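Local coordinates for PAN2-PAN3 deadenylation complex catalytic subunit pan2 (Neurospora crassa, PDB 4CZX), which is predicted to be the catalytic subunit of a cytoplasmic deadenylase that shortens mRNA poly(A) tails, represented here by its N-terminal WD40 beta-propeller domain, at residues Ala247-Met255 against Val290-Glu300; Leu79-Phe87 against Met95-Trp104. One frame throughout, in Å; residues are numbered along the deposited sequence.

Contact 1 of 2, residues Ala247-Met255 against Val290-Glu300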
loop_
_atom_site.group_PDB
_atom_site.type_symbol
_atom_site.label_atom_id
_atom_site.label_comp_id
_atom_site.label_asym_id
_atom_site.label_seq_id
_atom_site.Cartn_x
_atom_site.Cartn_y
_atom_site.Cartn_z
ATOM N N ALA A 247 -19.646 -32.945 -24.132
ATOM C CA ALA A 247 -18.608 -32.070 -23.597
ATOM C C ALA A 247 -18.162 -32.528 -22.207
ATOM O O ALA A 247 -16.971 -32.481 -21.886
ATOM C CB ALA A 247 -19.109 -30.636 -23.553
ATOM N N HIS A 248 -19.123 -32.955 -21.389
ATOM C CA HIS A 248 -18.824 -33.402 -20.028
ATOM C C HIS A 248 -19.634 -34.624 -19.652
ATOM O O HIS A 248 -20.711 -34.881 -20.216
ATOM C CB HIS A 248 -19.081 -32.280 -19.017
ATOM C CG HIS A 248 -18.387 -31.006 -19.373
ATOM N ND1 HIS A 248 -17.045 -30.799 -19.135
ATOM C CD2 HIS A 248 -18.838 -29.898 -20.000
ATOM C CE1 HIS A 248 -16.701 -29.612 -19.603
ATOM N NE2 HIS A 248 -17.772 -29.045 -20.128
ATOM N N VAL A 249 -19.097 -35.379 -18.697
ATOM C CA VAL A 249 -19.732 -36.597 -18.240
ATOM C C VAL A 249 -19.364 -36.881 -16.785
ATOM O O VAL A 249 -18.234 -36.641 -16.341
ATOM C CB VAL A 249 -19.348 -37.808 -19.132
ATOM C CG1 VAL A 249 -17.862 -38.143 -18.988
ATOM C CG2 VAL A 249 -20.230 -39.015 -18.834
ATOM N N ARG A 250 -20.352 -37.361 -16.044
ATOM C CA ARG A 250 -20.139 -37.855 -14.692
ATOM C C ARG A 250 -20.912 -39.144 -14.519
ATOM O O ARG A 250 -22.044 -39.255 -14.989
ATOM C CB ARG A 250 -20.597 -36.843 -13.639
ATOM C CG ARG A 250 -19.716 -35.610 -13.508
ATOM C CD ARG A 250 -18.364 -35.962 -12.912
ATOM N NE ARG A 250 -17.520 -34.780 -12.700
ATOM C CZ ARG A 250 -16.546 -34.398 -13.517
ATOM N NH1 ARG A 250 -16.295 -35.068 -14.642
ATOM N NH2 ARG A 250 -15.831 -33.327 -13.219
ATOM N N MET A 251 -20.303 -40.108 -13.834
ATOM C CA MET A 251 -21.027 -41.305 -13.411
ATOM C C MET A 251 -21.992 -40.916 -12.306
ATOM O O MET A 251 -21.649 -40.117 -11.427
ATOM C CB MET A 251 -20.075 -42.391 -12.911
ATOM C CG MET A 251 -19.175 -42.961 -13.991
ATOM S SD MET A 251 -20.103 -43.749 -15.322
ATOM C CE MET A 251 -20.941 -45.098 -14.476
ATOM N N HIS A 252 -23.199 -41.464 -12.362
ATOM C CA HIS A 252 -24.190 -41.246 -11.324
ATOM C C HIS A 252 -23.775 -42.049 -10.094
ATOM O O HIS A 252 -23.553 -43.254 -10.195
ATOM C CB HIS A 252 -25.578 -41.656 -11.814
ATOM C CG HIS A 252 -26.698 -41.042 -11.038
ATOM N ND1 HIS A 252 -26.976 -41.388 -9.732
ATOM C CD2 HIS A 252 -27.613 -40.106 -11.384
ATOM C CE1 HIS A 252 -28.009 -40.684 -9.304
ATOM N NE2 HIS A 252 -28.416 -39.900 -10.288
ATOM N N PRO A 253 -23.650 -41.380 -8.937
ATOM C CA PRO A 253 -23.136 -42.027 -7.720
ATOM C C PRO A 253 -24.102 -43.043 -7.112
ATOM O O PRO A 253 -23.673 -43.873 -6.298
ATOM C CB PRO A 253 -22.912 -40.845 -6.763
ATOM C CG PRO A 253 -23.879 -39.822 -7.213
ATOM C CD PRO A 253 -23.961 -39.957 -8.715
ATOM N N ARG A 254 -25.377 -43.000 -7.492
ATOM C CA ARG A 254 -26.340 -43.943 -6.923
ATOM C C ARG A 254 -26.836 -44.942 -7.957
ATOM O O ARG A 254 -26.939 -46.131 -7.668
ATOM C CB ARG A 254 -27.511 -43.195 -6.288
ATOM C CG ARG A 254 -27.184 -42.705 -4.881
ATOM C CD ARG A 254 -28.325 -41.935 -4.243
ATOM N NE ARG A 254 -27.942 -41.421 -2.930
ATOM C CZ ARG A 254 -28.652 -40.537 -2.233
ATOM N NH1 ARG A 254 -29.787 -40.057 -2.727
ATOM N NH2 ARG A 254 -28.224 -40.129 -1.044
ATOM N N MET A 255 -27.139 -44.467 -9.160
ATOM C CA MET A 255 -27.450 -45.362 -10.270
ATOM C C MET A 255 -26.137 -45.789 -10.920
ATOM O O MET A 255 -25.594 -45.071 -11.774
ATOM C CB MET A 255 -28.361 -44.675 -11.280
ATOM C CG MET A 255 -29.693 -44.231 -10.719
ATOM S SD MET A 255 -30.568 -43.197 -11.901
ATOM C CE MET A 255 -32.255 -43.694 -11.612
ATOM N N VAL A 290 -21.450 -23.834 -21.791
ATOM C CA VAL A 290 -21.084 -24.599 -20.600
ATOM C C VAL A 290 -19.621 -25.018 -20.703
ATOM O O VAL A 290 -19.188 -25.519 -21.745
ATOM C CB VAL A 290 -21.982 -25.848 -20.409
ATOM C CG1 VAL A 290 -21.549 -26.624 -19.177
ATOM C CG2 VAL A 290 -23.435 -25.436 -20.290
ATOM N N LEU A 291 -18.861 -24.774 -19.636
ATOM C CA LEU A 291 -17.430 -25.095 -19.591
ATOM C C LEU A 291 -17.067 -26.178 -18.583
ATOM O O LEU A 291 -16.064 -26.877 -18.758
ATOM C CB LEU A 291 -16.611 -23.850 -19.249
ATOM C CG LEU A 291 -16.550 -22.741 -20.296
ATOM C CD1 LEU A 291 -15.649 -21.639 -19.779
ATOM C CD2 LEU A 291 -16.047 -23.271 -21.629
ATOM N N HIS A 292 -17.838 -26.267 -17.499
ATOM C CA HIS A 292 -17.573 -27.259 -16.453
ATOM C C HIS A 292 -18.857 -27.820 -15.884
ATOM O O HIS A 292 -19.904 -27.173 -15.915
ATOM C CB HIS A 292 -16.727 -26.661 -15.306
ATOM C CG HIS A 292 -15.540 -25.890 -15.778
ATOM N ND1 HIS A 292 -14.402 -26.496 -16.264
ATOM C CD2 HIS A 292 -15.315 -24.556 -15.837
ATOM C CE1 HIS A 292 -13.541 -25.565 -16.643
ATOM N NE2 HIS A 292 -14.065 -24.379 -16.382
ATOM N N PHE A 293 -18.746 -29.029 -15.347
ATOM C CA PHE A 293 -19.883 -29.786 -14.842
ATOM C C PHE A 293 -19.456 -30.682 -13.678
ATOM O O PHE A 293 -18.362 -31.248 -13.692
ATOM C CB PHE A 293 -20.500 -30.635 -15.971
ATOM C CG PHE A 293 -21.588 -31.550 -15.509
ATOM C CD1 PHE A 293 -22.801 -31.034 -15.076
ATOM C CD2 PHE A 293 -21.403 -32.926 -15.503
ATOM C CE1 PHE A 293 -23.814 -31.872 -14.653
ATOM C CE2 PHE A 293 -22.418 -33.776 -15.076
ATOM C CZ PHE A 293 -23.617 -33.245 -14.643
ATOM N N ASP A 294 -20.307 -30.808 -12.664
ATOM C CA ASP A 294 -20.107 -31.848 -11.658
ATOM C C ASP A 294 -21.447 -32.293 -11.082
ATOM O O ASP A 294 -22.463 -31.602 -11.226
ATOM C CB ASP A 294 -19.170 -31.353 -10.526
ATOM C CG ASP A 294 -18.575 -32.493 -9.711
ATOM O OD1 ASP A 294 -18.542 -33.645 -10.217
ATOM O OD2 ASP A 294 -18.152 -32.243 -8.555
ATOM N N VAL A 295 -21.434 -33.454 -10.433
ATOM C CA VAL A 295 -22.601 -33.985 -9.729
ATOM C C VAL A 295 -22.225 -34.225 -8.263
ATOM O O VAL A 295 -21.088 -34.584 -7.965
ATOM C CB VAL A 295 -23.112 -35.298 -10.368
ATOM C CG1 VAL A 295 -22.054 -36.401 -10.269
ATOM C CG2 VAL A 295 -24.413 -35.749 -9.714
ATOM N N SER A 296 -23.159 -33.987 -7.351
ATOM C CA SER A 296 -22.902 -34.181 -5.915
ATOM C C SER A 296 -22.830 -35.661 -5.534
ATOM O O SER A 296 -23.257 -36.524 -6.302
ATOM C CB SER A 296 -23.982 -33.492 -5.087
ATOM O OG SER A 296 -25.224 -34.179 -5.179
ATOM N N ARG A 297 -22.326 -35.951 -4.332
ATOM C CA ARG A 297 -22.169 -37.341 -3.881
ATOM C C ARG A 297 -23.487 -38.102 -3.826
ATOM O O ARG A 297 -23.517 -39.319 -4.036
ATOM C CB ARG A 297 -21.507 -37.391 -2.499
ATOM C CG ARG A 297 -20.062 -36.893 -2.455
ATOM C CD ARG A 297 -19.157 -37.686 -3.388
ATOM N NE ARG A 297 -17.766 -37.228 -3.347
ATOM C CZ ARG A 297 -17.330 -36.081 -3.872
ATOM N NH1 ARG A 297 -18.179 -35.246 -4.464
ATOM N NH2 ARG A 297 -16.043 -35.757 -3.790
ATOM N N THR A 298 -24.577 -37.397 -3.535
ATOM C CA THR A 298 -25.893 -38.028 -3.471
ATOM C C THR A 298 -26.523 -38.195 -4.850
ATOM O O THR A 298 -27.497 -38.935 -5.009
ATOM C CB THR A 298 -26.862 -37.215 -2.612
ATOM O OG1 THR A 298 -26.993 -35.902 -3.176
ATOM C CG2 THR A 298 -26.356 -37.117 -1.174
ATOM N N GLY A 299 -25.984 -37.481 -5.835
ATOM C CA GLY A 299 -26.535 -37.490 -7.180
ATOM C C GLY A 299 -27.623 -36.449 -7.371
ATOM O O GLY A 299 -28.092 -36.227 -8.490
ATOM N N GLU A 300 -28.008 -35.789 -6.278
ATOM C CA GLU A 300 -29.172 -34.907 -6.289
ATOM C C GLU A 300 -28.867 -33.502 -6.819
ATOM O O GLU A 300 -29.757 -32.830 -7.344
ATOM C CB GLU A 300 -29.773 -34.828 -4.885
ATOM C CG GLU A 300 -30.315 -36.171 -4.404
ATOM C CD GLU A 300 -30.881 -36.119 -2.999
ATOM O OE1 GLU A 300 -31.010 -35.007 -2.443
ATOM O OE2 GLU A 300 -31.201 -37.198 -2.449
HETATM O O HOH W 1 -17.413 -27.488 -22.381
#

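Contact 2 of 2, residues Leu79-Phe87 against Met95-Trp104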
loop_
_atom_site.group_PDB
_atom_site.type_symbol
_atom_site.label_atom_id
_atom_site.label_comp_id
_atom_site.label_asym_id
_atom_site.label_seq_id
_atom_site.Cartn_x
_atom_site.Cartn_y
_atom_site.Cartn_z
ATOM N N LEU A 79 -9.449 -31.561 -4.710
ATOM C CA LEU A 79 -9.732 -32.872 -4.109
ATOM C C LEU A 79 -10.126 -32.652 -2.656
ATOM O O LEU A 79 -9.738 -31.646 -2.054
ATOM C CB LEU A 79 -8.536 -33.822 -4.181
ATOM C CG LEU A 79 -8.195 -34.532 -5.497
ATOM C CD1 LEU A 79 -6.970 -35.401 -5.275
ATOM C CD2 LEU A 79 -9.367 -35.365 -6.011
ATOM N N PHE A 80 -10.887 -33.593 -2.103
ATOM C CA PHE A 80 -11.465 -33.431 -0.779
ATOM C C PHE A 80 -11.149 -34.578 0.163
ATOM O O PHE A 80 -11.307 -35.756 -0.200
ATOM C CB PHE A 80 -12.984 -33.277 -0.896
ATOM C CG PHE A 80 -13.390 -32.189 -1.825
ATOM C CD1 PHE A 80 -13.373 -30.866 -1.405
ATOM C CD2 PHE A 80 -13.743 -32.475 -3.142
ATOM C CE1 PHE A 80 -13.713 -29.838 -2.277
ATOM C CE2 PHE A 80 -14.095 -31.459 -4.014
ATOM C CZ PHE A 80 -14.083 -30.138 -3.581
ATOM N N VAL A 81 -10.714 -34.225 1.376
ATOM C CA VAL A 81 -10.506 -35.189 2.458
ATOM C C VAL A 81 -11.117 -34.648 3.746
ATOM O O VAL A 81 -11.599 -33.515 3.782
ATOM C CB VAL A 81 -9.013 -35.503 2.676
ATOM C CG1 VAL A 81 -8.375 -35.988 1.359
ATOM C CG2 VAL A 81 -8.282 -34.287 3.192
ATOM N N ASP A 82 -11.124 -35.459 4.799
ATOM C CA ASP A 82 -11.744 -35.035 6.050
ATOM C C ASP A 82 -11.160 -33.729 6.597
ATOM O O ASP A 82 -11.908 -32.841 7.002
ATOM C CB ASP A 82 -11.629 -36.148 7.097
ATOM C CG ASP A 82 -12.528 -37.329 6.783
ATOM O OD1 ASP A 82 -13.485 -37.155 5.995
ATOM O OD2 ASP A 82 -12.284 -38.431 7.317
ATOM N N LYS A 83 -9.836 -33.597 6.582
ATOM C CA LYS A 83 -9.187 -32.432 7.198
ATOM C C LYS A 83 -9.361 -31.135 6.406
ATOM O O LYS A 83 -9.353 -30.044 6.978
ATOM C CB LYS A 83 -7.694 -32.701 7.393
ATOM C CG LYS A 83 -7.357 -33.617 8.570
ATOM C CD LYS A 83 -6.010 -34.285 8.332
ATOM C CE LYS A 83 -5.306 -34.680 9.623
ATOM N NZ LYS A 83 -3.954 -35.255 9.326
ATOM N N GLY A 84 -9.498 -31.240 5.091
ATOM C CA GLY A 84 -9.656 -30.043 4.288
ATOM C C GLY A 84 -9.683 -30.288 2.796
ATOM O O GLY A 84 -9.941 -31.401 2.338
ATOM N N VAL A 85 -9.407 -29.230 2.043
ATOM C CA VAL A 85 -9.473 -29.278 0.593
ATOM C C VAL A 85 -8.075 -29.198 0.013
ATOM O O VAL A 85 -7.253 -28.398 0.470
ATOM C CB VAL A 85 -10.318 -28.125 0.037
ATOM C CG1 VAL A 85 -10.435 -28.228 -1.524
ATOM C CG2 VAL A 85 -11.682 -28.105 0.719
ATOM N N ILE A 86 -7.810 -30.016 -1.001
ATOM C CA ILE A 86 -6.550 -29.941 -1.728
ATOM C C ILE A 86 -6.768 -29.217 -3.058
ATOM O O ILE A 86 -7.731 -29.487 -3.787
ATOM C CB ILE A 86 -5.943 -31.334 -1.963
ATOM C CG1 ILE A 86 -5.982 -32.149 -0.660
ATOM C CG2 ILE A 86 -4.509 -31.230 -2.485
ATOM C CD1 ILE A 86 -5.458 -33.550 -0.816
ATOM N N PHE A 87 -5.887 -28.264 -3.327
ATOM C CA PHE A 87 -5.984 -27.380 -4.495
ATOM C C PHE A 87 -4.754 -27.552 -5.374
ATOM O O PHE A 87 -3.625 -27.501 -4.875
ATOM C CB PHE A 87 -6.088 -25.911 -4.062
ATOM C CG PHE A 87 -7.157 -25.633 -3.030
ATOM C CD1 PHE A 87 -6.867 -25.684 -1.663
ATOM C CD2 PHE A 87 -8.428 -25.253 -3.431
ATOM C CE1 PHE A 87 -7.857 -25.396 -0.697
ATOM C CE2 PHE A 87 -9.412 -24.957 -2.503
ATOM C CZ PHE A 87 -9.136 -25.029 -1.121
ATOM N N MET A 95 -3.040 -27.126 0.517
ATOM C CA MET A 95 -4.111 -27.709 1.304
ATOM C C MET A 95 -4.529 -26.768 2.424
ATOM O O MET A 95 -3.687 -26.215 3.123
ATOM C CB MET A 95 -3.693 -29.050 1.898
ATOM C CG MET A 95 -4.846 -29.719 2.633
ATOM S SD MET A 95 -4.448 -31.363 3.241
ATOM C CE MET A 95 -5.996 -31.755 4.043
ATOM N N ALA A 96 -5.832 -26.577 2.575
ATOM C CA ALA A 96 -6.350 -25.687 3.606
ATOM C C ALA A 96 -7.625 -26.286 4.158
ATOM O O ALA A 96 -8.294 -27.059 3.477
ATOM C CB ALA A 96 -6.610 -24.290 3.041
ATOM N N ALA A 97 -7.960 -25.928 5.388
ATOM C CA ALA A 97 -9.245 -26.292 5.954
ATOM C C ALA A 97 -10.300 -25.540 5.167
ATOM O O ALA A 97 -9.983 -24.558 4.489
ATOM C CB ALA A 97 -9.301 -25.948 7.447
ATOM N N ARG A 98 -11.550 -25.976 5.262
ATOM C CA ARG A 98 -12.631 -25.340 4.517
ATOM C C ARG A 98 -12.895 -23.912 5.009
ATOM O O ARG A 98 -13.471 -23.091 4.287
ATOM C CB ARG A 98 -13.892 -26.206 4.604
ATOM C CG ARG A 98 -13.734 -27.516 3.835
ATOM C CD ARG A 98 -14.764 -28.585 4.222
ATOM N NE ARG A 98 -14.622 -29.746 3.335
ATOM C CZ ARG A 98 -13.787 -30.756 3.557
ATOM N NH1 ARG A 98 -13.034 -30.776 4.658
ATOM N NH2 ARG A 98 -13.713 -31.761 2.695
ATOM N N SER A 99 -12.453 -23.641 6.238
ATOM C CA SER A 99 -12.416 -22.300 6.829
ATOM C C SER A 99 -11.508 -21.315 6.092
ATOM O O SER A 99 -11.704 -20.096 6.165
ATOM C CB SER A 99 -11.937 -22.397 8.269
ATOM O OG SER A 99 -10.641 -22.971 8.308
ATOM N N GLY A 100 -10.493 -21.848 5.420
ATOM C CA GLY A 100 -9.454 -21.028 4.823
ATOM C C GLY A 100 -8.143 -21.089 5.601
ATOM O O GLY A 100 -7.131 -20.571 5.128
ATOM N N VAL A 101 -8.157 -21.725 6.778
ATOM C CA VAL A 101 -6.936 -21.906 7.576
ATOM C C VAL A 101 -5.934 -22.804 6.851
ATOM O O VAL A 101 -6.238 -23.955 6.548
ATOM C CB VAL A 101 -7.229 -22.523 8.971
ATOM C CG1 VAL A 101 -5.928 -22.885 9.693
ATOM C CG2 VAL A 101 -8.070 -21.576 9.820
ATOM N N PRO A 102 -4.730 -22.279 6.577
ATOM C CA PRO A 102 -3.728 -23.053 5.838
ATOM C C PRO A 102 -3.312 -24.330 6.556
ATOM O O PRO A 102 -3.166 -24.333 7.786
ATOM C CB PRO A 102 -2.546 -22.078 5.728
ATOM C CG PRO A 102 -3.199 -20.728 5.746
ATOM C CD PRO A 102 -4.299 -20.884 6.775
ATOM N N ILE A 103 -3.135 -25.407 5.791
ATOM C CA ILE A 103 -2.688 -26.674 6.352
ATOM C C ILE A 103 -1.272 -27.008 5.880
ATOM O O ILE A 103 -0.393 -27.258 6.712
ATOM C CB ILE A 103 -3.661 -27.817 6.000
ATOM C CG1 ILE A 103 -4.974 -27.631 6.771
ATOM C CG2 ILE A 103 -3.042 -29.172 6.316
ATOM C CD1 ILE A 103 -6.049 -28.640 6.426
ATOM N N TRP A 104 -1.052 -27.045 4.563
ATOM C CA TRP A 104 0.314 -27.079 4.035
ATOM C C TRP A 104 0.447 -26.526 2.618
ATOM O O TRP A 104 -0.536 -26.252 1.926
ATOM C CB TRP A 104 0.914 -28.498 4.086
ATOM C CG TRP A 104 0.094 -29.674 3.527
ATOM C CD1 TRP A 104 -0.503 -30.663 4.260
ATOM C CD2 TRP A 104 -0.153 -30.001 2.143
ATOM N NE1 TRP A 104 -1.118 -31.571 3.429
ATOM C CE2 TRP A 104 -0.923 -31.189 2.126
ATOM C CE3 TRP A 104 0.193 -29.405 0.919
ATOM C CZ2 TRP A 104 -1.354 -31.791 0.941
ATOM C CZ3 TRP A 104 -0.239 -30.005 -0.261
ATOM C CH2 TRP A 104 -1.006 -31.187 -0.239
HETATM O O HOH W 2 -11.956 -28.690 6.675
#

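Contact 1 of 2, residues Ala247-Met255 against Val290-Glu300
Arg250 meets Asp294 through NE, which donates to OD1 at 2.9 Å with an N-H...O angle of 158°. The oxygen lies in the guanidinium plane, at its edge, but receives the bond on its anti side from well outside the carboxylate plane. The arginine chain bends at chi2 (-69°), and its CG touches CE2 of Phe293 at 3.6 Å, the ring tilted against the guanidinium. His248 CB meets Phe293 CB at 3.7 Å, while CA of His292 sits over one face of the His248 imidazole. A water 2.8 Å from His248 NE2 donates to Val290 O. Strands 248-251 and 290-295 run almost parallel, 10° apart with axes 7.0 Å from each other, as inner strands of neighbouring blades in a WD40 beta-propeller; this seam is bridged by side chains rather than by backbone hydrogen bonds. Shortening Arg250 to alanine would remove the guanidinium and probably leave Asp294 OD1 without its cationic mate and Phe293 CE2 without the CG that packs on it. Beyond the strands, Pro253 CG rests against the Ser296-Gly299 type I turn, 3.4 Å from Gly299 N. Arg254 runs extended beside Thr298, whose O lies over the guanidinium face, and NH1 bonds Glu300 OE2 at 3.2 Å. Further out, Asp197 holds Arg250 NH1, the backbone N of Phe35 bonds Asp294 OD2, and Gln321 N bonds Glu300 OE1.

Contact 2 of 2, residues Leu79-Phe87 against Met95-Trp104
Val85 and Ala96 form an antiparallel hydrogen-bonded pair, with Val85 N to Ala96 O at 2.8 Å and a return bond from Ala96 N to Val85 O. They belong to the hairpin of strands 85-88 and 93-96, the middle two of a four-stranded propeller blade within the predicted WD 2 repeat. Next to them, Ile86 and Met95 make a non-hydrogen-bonded pair, and Met95 can be traced outward from there. Its CB sits over the centre of the Trp104 ring, 3.5 Å above the plane. CG then passes 3.5 Å from Val85 O, near Ile86 CG1. With CG anti to the backbone N (chi1 -175°) and the rest of the chain extended, the methyl CE is carried to the 81-84 turn, where it meets Val81 CG2 at 3.5 Å, the two side chains crossing at about a right angle, and also approaches Gly84 N and Lys83 CB. Gly84 fits close against Ala96 and Ala97: a CB here would clash with Ala96 O. On the other side of the hairpin, Val85 CG2 touches Arg98 CG and lies over one face of the guanidinium. That group grips a single oxygen end-on, Val81 O, with NH2 at 3.0 Å and NH1 at 3.2 Å, both bonds in its own plane, while NE forms a salt bridge with Asp36 from the neighbouring blade. One water donates to Lys83 O and accepts from both Arg98 N and Arg98 NH1, the latter 3.1 Å away.

The two contacts differ in kind: contact 1 spans two blades, whereas contact 2 lies within one. Their centres are 22 Å apart, about 9 Å and 18 Å from the centre of the chain respectively. The blade of strands 32-35 to 60-66 lies between them and is held from both sides at consecutive residues, contact 1 reaching Phe35, whose O also accepts from Arg297 NH1, and contact 2 the next residue, Asp36. They also meet directly where Arg297 NH2 packs 4.1 Å from Phe80 CD2. The metal-binding exonuclease domain belongs to another part of the full-length protein and is absent from this chain, so the distance of either contact from the active site cannot be measured here.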